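Long-range contacts in folylpolyglutamate synthase protein FOLC (Mycobacterium tuberculosis, PDB 2VOS), which probably catalyses the ATP-dependent addition of L-glutamate to dihydropteroate and to tetrahydrofolate, extending the latter into polyglutamate chains: residues Val30-Leu34 with Tyr120-Tyr124; Ala84-Leu89 with Ala325-Phe330; Ile199-Asp203 with Gly383-Val387. All blocks are in the same frame, centred on the assembly; numbering follows the deposited sequence.

Interaction 1. Residues Val30-Leu34 with Tyr120-Tyr124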
# COMPACT_ATOMS: atom_id res chain seq x y z
N VAL A 30 5.96 -16.81 16.41
CA VAL A 30 6.60 -16.70 15.10
C VAL A 30 7.16 -15.32 14.82
O VAL A 30 8.30 -15.20 14.30
CB VAL A 30 5.69 -17.16 13.95
CG1 VAL A 30 6.32 -16.78 12.53
CG2 VAL A 30 5.40 -18.68 14.11
N GLU A 31 6.38 -14.28 15.16
CA GLU A 31 6.81 -12.89 14.84
C GLU A 31 8.06 -12.50 15.67
O GLU A 31 8.96 -11.75 15.19
CB GLU A 31 5.69 -11.89 15.16
CG GLU A 31 4.57 -11.95 14.16
CD GLU A 31 5.12 -11.63 12.80
OE1 GLU A 31 5.36 -10.45 12.53
OE2 GLU A 31 5.32 -12.55 11.99
N HIS A 32 8.07 -12.97 16.93
CA HIS A 32 9.23 -12.75 17.82
C HIS A 32 10.52 -13.30 17.17
O HIS A 32 11.55 -12.64 17.18
CB HIS A 32 9.00 -13.40 19.20
CG HIS A 32 10.06 -13.06 20.21
ND1 HIS A 32 10.38 -11.76 20.57
CD2 HIS A 32 10.89 -13.86 20.94
CE1 HIS A 32 11.35 -11.77 21.47
NE2 HIS A 32 11.67 -13.03 21.71
N LEU A 33 10.45 -14.50 16.58
CA LEU A 33 11.60 -15.04 15.86
C LEU A 33 11.94 -14.21 14.65
O LEU A 33 13.11 -13.90 14.43
CB LEU A 33 11.37 -16.48 15.35
CG LEU A 33 11.25 -17.56 16.41
CD1 LEU A 33 11.02 -18.89 15.66
CD2 LEU A 33 12.50 -17.59 17.27
N LEU A 34 10.93 -13.92 13.80
CA LEU A 34 11.17 -13.24 12.55
C LEU A 34 11.77 -11.87 12.87
O LEU A 34 12.62 -11.39 12.13
CB LEU A 34 9.88 -13.08 11.70
CG LEU A 34 9.30 -14.38 11.12
CD1 LEU A 34 8.03 -14.08 10.35
CD2 LEU A 34 10.33 -14.89 10.15
N TYR A 120 -1.05 -19.03 9.21
CA TYR A 120 0.20 -18.24 9.04
C TYR A 120 1.34 -19.00 9.71
O TYR A 120 2.43 -19.16 9.15
CB TYR A 120 -0.01 -16.86 9.66
CG TYR A 120 1.17 -15.89 9.68
CD1 TYR A 120 1.34 -14.96 8.65
CD2 TYR A 120 2.08 -15.87 10.74
CE1 TYR A 120 2.42 -14.03 8.67
CE2 TYR A 120 3.20 -14.91 10.75
CZ TYR A 120 3.32 -14.01 9.72
OH TYR A 120 4.34 -13.06 9.69
N VAL A 121 1.08 -19.44 10.94
CA VAL A 121 2.05 -20.27 11.70
C VAL A 121 2.36 -21.58 10.95
O VAL A 121 3.52 -21.92 10.82
CB VAL A 121 1.53 -20.56 13.15
CG1 VAL A 121 2.38 -21.57 13.89
CG2 VAL A 121 1.44 -19.24 13.94
N ALA A 122 1.33 -22.32 10.47
CA ALA A 122 1.57 -23.57 9.75
C ALA A 122 2.42 -23.31 8.50
O ALA A 122 3.25 -24.12 8.15
CB ALA A 122 0.24 -24.23 9.34
N THR A 123 2.19 -22.19 7.82
CA THR A 123 2.99 -21.86 6.63
C THR A 123 4.45 -21.64 7.00
O THR A 123 5.33 -22.17 6.35
CB THR A 123 2.39 -20.65 5.88
OG1 THR A 123 1.05 -20.99 5.52
CG2 THR A 123 3.15 -20.36 4.60
N TYR A 124 4.70 -20.88 8.06
CA TYR A 124 6.06 -20.65 8.53
C TYR A 124 6.71 -22.01 8.92
O TYR A 124 7.82 -22.33 8.47
CB TYR A 124 6.04 -19.71 9.75
CG TYR A 124 7.40 -19.63 10.37
CD1 TYR A 124 8.41 -18.88 9.76
CD2 TYR A 124 7.70 -20.34 11.51
CE1 TYR A 124 9.67 -18.83 10.28
CE2 TYR A 124 8.93 -20.29 12.04
CZ TYR A 124 9.94 -19.55 11.43
OH TYR A 124 11.22 -19.52 11.96
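Both segments are helical, and their short axes come no closer than 11.7 Å, with N-to-C directions 46° apart. At this separation the backbones stay clear of each other: the nearest CA pair, Val30 and Val121, is 6.7 Å apart, and side chains from both helices fill the gap, chiefly Val30, Tyr120 and Tyr124. Val30 CG1 lies over one face of the Tyr124 ring, 4.0 Å from the centroid and 21° off the normal, a CH-pi contact, while its CG2 meets Val121 CG2 at 4.0 Å. The contact thus joins the end of helix 23-34 to the early part of helix 117-140, with helix 151-165 packing against Tyr120 and Leu34. One hydrogen bond crosses the interface, from Tyr120 OH to Glu31 OE2 at 2.6 Å, near the ring plane; Glu31 OE1 forms a salt bridge with Lys151. Leu34 CD2 approaches Tyr124 CE1 at 4.0 Å, and Leu33 CD1 lies 3.8 Å from Tyr124 OH, a hydroxyl hydrogen-bonded to Glu128.

Interaction 2. Residues Ala84-Leu89 with Ala325-Phe330; sequences ALVTAL and AVRAGF
Build Ala84-Ala88 as the last part of helix 75-88, and let Leu89 be the first residue to leave helical angles (phi/psi -91/8). Build Ala325-Phe330 as helix throughout. The short axes approach to 7.7 Å with N-to-C directions 132° apart, a close, oblique crossing centred on Leu85 and Gly329, whose CA atoms are 4.4 Å apart.

Gly329 makes this closeness possible: an ideal CB there would point toward Ala84-Leu89 and sit 3.0 Å from Leu85 CA, a clash. Small residues surround the crossing. Ala84 CB lies 3.3 Å from Gly329 O; Ala88 CB lies 3.2 Å from Ala325 O and 3.6 Å from Gly329 CA.

Leu85 leaves its backbone sideways, but the mt rotamer (chi1 -70°, chi2 168°) brings CD2 to the partner, 3.8 Å from Val326 O and 4.3 Å from Val326 CG1. Phe330 starts away from Ala84-Leu89; chi1 -82° and chi2 -54° turn its ring so that Leu85 CD2 sits over one face, 4.0 Å from the centroid and 18° off the normal, a CH-pi contact. Leu89, also mt (chi1 -70°, chi2 167°), sets CD2 3.7 Å from Ala325 CB. Val326, chi1 165° (t), otherwise faces strand 284-291, which also touches Phe330, while Val309 of helix 296-312 touches Leu85 and Leu89.

The crossing joins helix 75-88, which begins at the ADP-binding Lys75-Ser77, to helix 323-331. With no hydrogen bond between the segments, the contact depends on shape: small residues admit the neighbouring backbone, Leu85 CD2 packs against Val326 and the Phe330 ring, and Leu89 CD2 against Ala325 CB.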
# COMPACT_ATOMS: atom_id res chain seq x y z
N ALA A 84 -9.96 -7.79 -5.94
CA ALA A 84 -11.41 -7.69 -6.01
C ALA A 84 -11.96 -8.01 -7.43
O ALA A 84 -12.97 -8.72 -7.57
CB ALA A 84 -11.88 -6.27 -5.57
N LEU A 85 -11.34 -7.41 -8.46
CA LEU A 85 -11.77 -7.63 -9.86
C LEU A 85 -11.59 -9.11 -10.28
O LEU A 85 -12.49 -9.72 -10.85
CB LEU A 85 -10.97 -6.71 -10.80
CG LEU A 85 -11.28 -5.21 -10.71
CD1 LEU A 85 -10.19 -4.45 -11.50
CD2 LEU A 85 -12.67 -4.86 -11.33
N VAL A 86 -10.44 -9.71 -9.98
CA VAL A 86 -10.20 -11.10 -10.37
C VAL A 86 -11.18 -12.04 -9.63
O VAL A 86 -11.74 -13.05 -10.20
CB VAL A 86 -8.73 -11.49 -10.12
CG1 VAL A 86 -8.54 -13.03 -10.27
CG2 VAL A 86 -7.83 -10.66 -11.01
N THR A 87 -11.46 -11.71 -8.38
CA THR A 87 -12.42 -12.48 -7.58
C THR A 87 -13.87 -12.35 -8.13
O THR A 87 -14.64 -13.32 -8.12
CB THR A 87 -12.36 -11.99 -6.07
OG1 THR A 87 -11.04 -12.30 -5.52
CG2 THR A 87 -13.44 -12.68 -5.24
N ALA A 88 -14.25 -11.15 -8.53
CA ALA A 88 -15.56 -10.86 -9.18
C ALA A 88 -15.68 -11.64 -10.52
O ALA A 88 -16.81 -11.92 -10.99
CB ALA A 88 -15.70 -9.35 -9.48
N LEU A 89 -14.54 -11.96 -11.13
CA LEU A 89 -14.49 -12.77 -12.35
C LEU A 89 -14.37 -14.26 -11.96
O LEU A 89 -14.16 -15.14 -12.82
CB LEU A 89 -13.27 -12.37 -13.17
CG LEU A 89 -13.47 -10.98 -13.75
CD1 LEU A 89 -12.14 -10.43 -14.29
CD2 LEU A 89 -14.57 -11.16 -14.87
N ALA A 325 -19.37 -7.70 -13.81
CA ALA A 325 -18.34 -8.23 -12.91
C ALA A 325 -17.37 -7.10 -12.51
O ALA A 325 -16.89 -6.99 -11.35
CB ALA A 325 -17.58 -9.39 -13.62
N VAL A 326 -17.05 -6.24 -13.48
CA VAL A 326 -16.20 -5.09 -13.15
C VAL A 326 -16.92 -4.19 -12.09
O VAL A 326 -16.30 -3.75 -11.16
CB VAL A 326 -15.89 -4.27 -14.39
CG1 VAL A 326 -15.33 -2.87 -14.05
CG2 VAL A 326 -15.00 -5.11 -15.44
N ARG A 327 -18.20 -3.85 -12.30
CA ARG A 327 -18.92 -3.05 -11.30
C ARG A 327 -18.93 -3.75 -9.94
O ARG A 327 -18.68 -3.09 -8.91
CB ARG A 327 -20.33 -2.79 -11.75
CG ARG A 327 -20.42 -1.60 -12.68
CD ARG A 327 -21.84 -1.27 -13.20
NE ARG A 327 -22.33 -2.28 -14.17
CZ ARG A 327 -21.99 -2.30 -15.46
NH1 ARG A 327 -22.46 -3.27 -16.25
NH2 ARG A 327 -21.15 -1.38 -15.98
N ALA A 328 -19.22 -5.04 -9.94
CA ALA A 328 -19.25 -5.82 -8.66
C ALA A 328 -17.88 -5.88 -7.96
O ALA A 328 -17.82 -5.79 -6.72
CB ALA A 328 -19.85 -7.24 -8.88
N GLY A 329 -16.77 -6.02 -8.72
CA GLY A 329 -15.46 -6.07 -8.10
C GLY A 329 -15.10 -4.75 -7.46
O GLY A 329 -14.65 -4.70 -6.29
N PHE A 330 -15.33 -3.67 -8.18
CA PHE A 330 -15.04 -2.34 -7.60
C PHE A 330 -15.90 -2.02 -6.38
O PHE A 330 -15.38 -1.49 -5.40
CB PHE A 330 -15.17 -1.25 -8.66
CG PHE A 330 -13.95 -1.13 -9.51
CD1 PHE A 330 -12.71 -0.96 -8.91
CD2 PHE A 330 -14.03 -1.23 -10.92
CE1 PHE A 330 -11.53 -0.88 -9.69
CE2 PHE A 330 -12.87 -1.09 -11.72
CZ PHE A 330 -11.63 -0.88 -11.09

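Interaction 3. Residues Ile199-Asp203 with Gly383-Val387. With CO (cobalt (II) ion), chain F; MG (magnesium ion), chain C.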
# COMPACT_ATOMS: atom_id res chain seq x y z
N ILE A 199 8.87 10.68 -4.36
CA ILE A 199 9.82 10.43 -3.26
C ILE A 199 9.05 9.84 -2.08
O ILE A 199 7.91 10.22 -1.80
CB ILE A 199 10.48 11.70 -2.80
CG1 ILE A 199 11.42 12.28 -3.90
CG2 ILE A 199 11.28 11.48 -1.48
CD1 ILE A 199 12.45 11.27 -4.45
N ASP A 200 9.67 8.92 -1.39
CA ASP A 200 9.08 8.43 -0.15
C ASP A 200 10.18 8.23 0.84
O ASP A 200 10.28 8.97 1.78
CB ASP A 200 8.34 7.14 -0.42
CG ASP A 200 7.95 6.40 0.85
OD1 ASP A 200 7.99 6.93 1.95
OD2 ASP A 200 7.64 5.25 0.77
N HIS A 201 11.00 7.22 0.63
CA HIS A 201 12.19 6.99 1.45
C HIS A 201 13.28 8.00 1.14
O HIS A 201 13.67 8.16 0.00
CB HIS A 201 12.73 5.56 1.20
CG HIS A 201 13.91 5.26 2.05
ND1 HIS A 201 13.79 4.94 3.39
CD2 HIS A 201 15.24 5.32 1.78
CE1 HIS A 201 15.00 4.81 3.91
NE2 HIS A 201 15.90 5.05 2.96
N VAL A 202 13.80 8.72 2.11
CA VAL A 202 14.73 9.79 1.73
C VAL A 202 16.20 9.42 2.05
O VAL A 202 16.58 9.33 3.22
CB VAL A 202 14.36 11.13 2.41
CG1 VAL A 202 15.36 12.21 2.03
CG2 VAL A 202 12.86 11.56 2.07
N ASP A 203 17.04 9.25 1.02
CA ASP A 203 18.50 9.17 1.26
C ASP A 203 19.25 10.44 1.01
O ASP A 203 20.38 10.60 1.52
CB ASP A 203 19.12 8.10 0.35
CG ASP A 203 18.70 6.72 0.77
OD1 ASP A 203 18.64 6.53 1.98
OD2 ASP A 203 18.39 5.87 -0.07
N GLY A 383 11.33 8.22 10.67
CA GLY A 383 12.47 9.15 10.54
C GLY A 383 13.08 9.22 9.15
O GLY A 383 13.86 10.14 8.85
N ASP A 384 12.76 8.24 8.30
CA ASP A 384 13.35 8.17 6.95
C ASP A 384 12.45 8.84 5.89
O ASP A 384 12.79 8.79 4.70
CB ASP A 384 13.63 6.72 6.55
CG ASP A 384 12.34 5.93 6.36
OD1 ASP A 384 11.49 6.03 7.28
OD2 ASP A 384 12.12 5.29 5.27
N LYS A 385 11.36 9.47 6.32
CA LYS A 385 10.43 10.18 5.40
C LYS A 385 10.69 11.66 5.18
O LYS A 385 11.41 12.35 5.96
CB LYS A 385 8.97 10.02 5.87
CG LYS A 385 8.61 8.59 6.15
CD LYS A 385 9.02 7.68 5.01
CE LYS A 385 8.39 6.30 5.28
NZ LYS A 385 8.87 5.20 4.38
N ASP A 386 10.08 12.20 4.14
CA ASP A 386 10.14 13.63 3.92
C ASP A 386 9.11 14.29 4.84
O ASP A 386 8.03 14.71 4.41
CB ASP A 386 9.87 13.95 2.46
CG ASP A 386 10.01 15.43 2.15
OD1 ASP A 386 10.24 16.25 3.09
OD2 ASP A 386 9.92 15.77 0.96
N VAL A 387 9.47 14.39 6.12
CA VAL A 387 8.61 15.01 7.15
C VAL A 387 8.14 16.41 6.78
O VAL A 387 6.95 16.72 6.87
CB VAL A 387 9.34 15.08 8.50
CG1 VAL A 387 8.35 15.44 9.61
CG2 VAL A 387 9.99 13.71 8.77
CO CO F . 18.19 4.54 2.89
MG MG C . 5.65 4.23 0.98
O HOH W 1 8.40 10.51 2.58
O HOH W 2 18.11 3.64 0.99
O HOH W 3 6.91 3.34 2.12
O HOH W 4 3.69 4.86 -0.18
O HOH W 5 17.98 5.51 4.35
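The shortest polar link is a His-carboxylate hydrogen bond, His201 ND1 to Asp384 OD2 at 2.5 Å, with an N-H...acceptor angle of 143°. Beside it, Val202 N donates to Asp384 O at 2.8 Å and 159°, so Asp384 holds two consecutive residues of the opposing loop through its side chain and its backbone. Lys385 adds a salt bridge, NZ to Asp200 OD1 at 3.1 Å, and a weaker one to Asp384 OD2 at 3.4 Å, giving an Asp200-Lys385-Asp384 network. These bonds join loops of the Mur ligase middle and glutamate ligase domains in this ADP complex, across the cleft of the Mur ligase architecture.

Two metals flank the contact. Asp200 OD2 binds magnesium at 2.2 Å, and His354 is a second protein ligand of the same ion, while OD1 of the Asp200 carboxylate receives Lys385. His201 is likewise shared: NE2 binds cobalt at 2.4 Å, alongside Asp203 OD1 at 2.2 Å, leaving ND1 for Asp384. Waters 2 and 5 also bind this cobalt, and water 2 donates to Asp203 OD2 at 2.5 Å.

The inverse gamma turn centred on Asp386 leads into helix 387-394, whose N-cap is Asp386: its OD1 accepts from Gly389 N. Packing is modest. Val202 CG2 lies 3.5 Å from Asp386 N and 3.8 Å from both Asp386 CB and Lys385 C. Close by, water 1 spans the loops, donating to Asp200 O at 2.6 Å and accepting from Asp386 N at 2.8 Å.

In the fold
The three contacts are separate: interaction 1 lies about 19 Å from interaction 2 and 18 Å from interaction 3 between nearest atoms, and interactions 2 and 3, with centres about 35 Å apart, occupy opposite sides of the chain's centre. Interaction 3 belongs to the active site, the Asp200 side chain lying about 6 Å from both ADP and the side chain of Lys75. Interaction 2 is linked to the same nucleotide site through helix 75-88, which starts with the ADP-binding residues Lys75, Thr76 and Ser77; the Phe330 side chain is about 8 Å from that of Asn301, which binds ADP. Interaction 1 lies away from the annotated sites, joining helix 23-34 to helix 117-140.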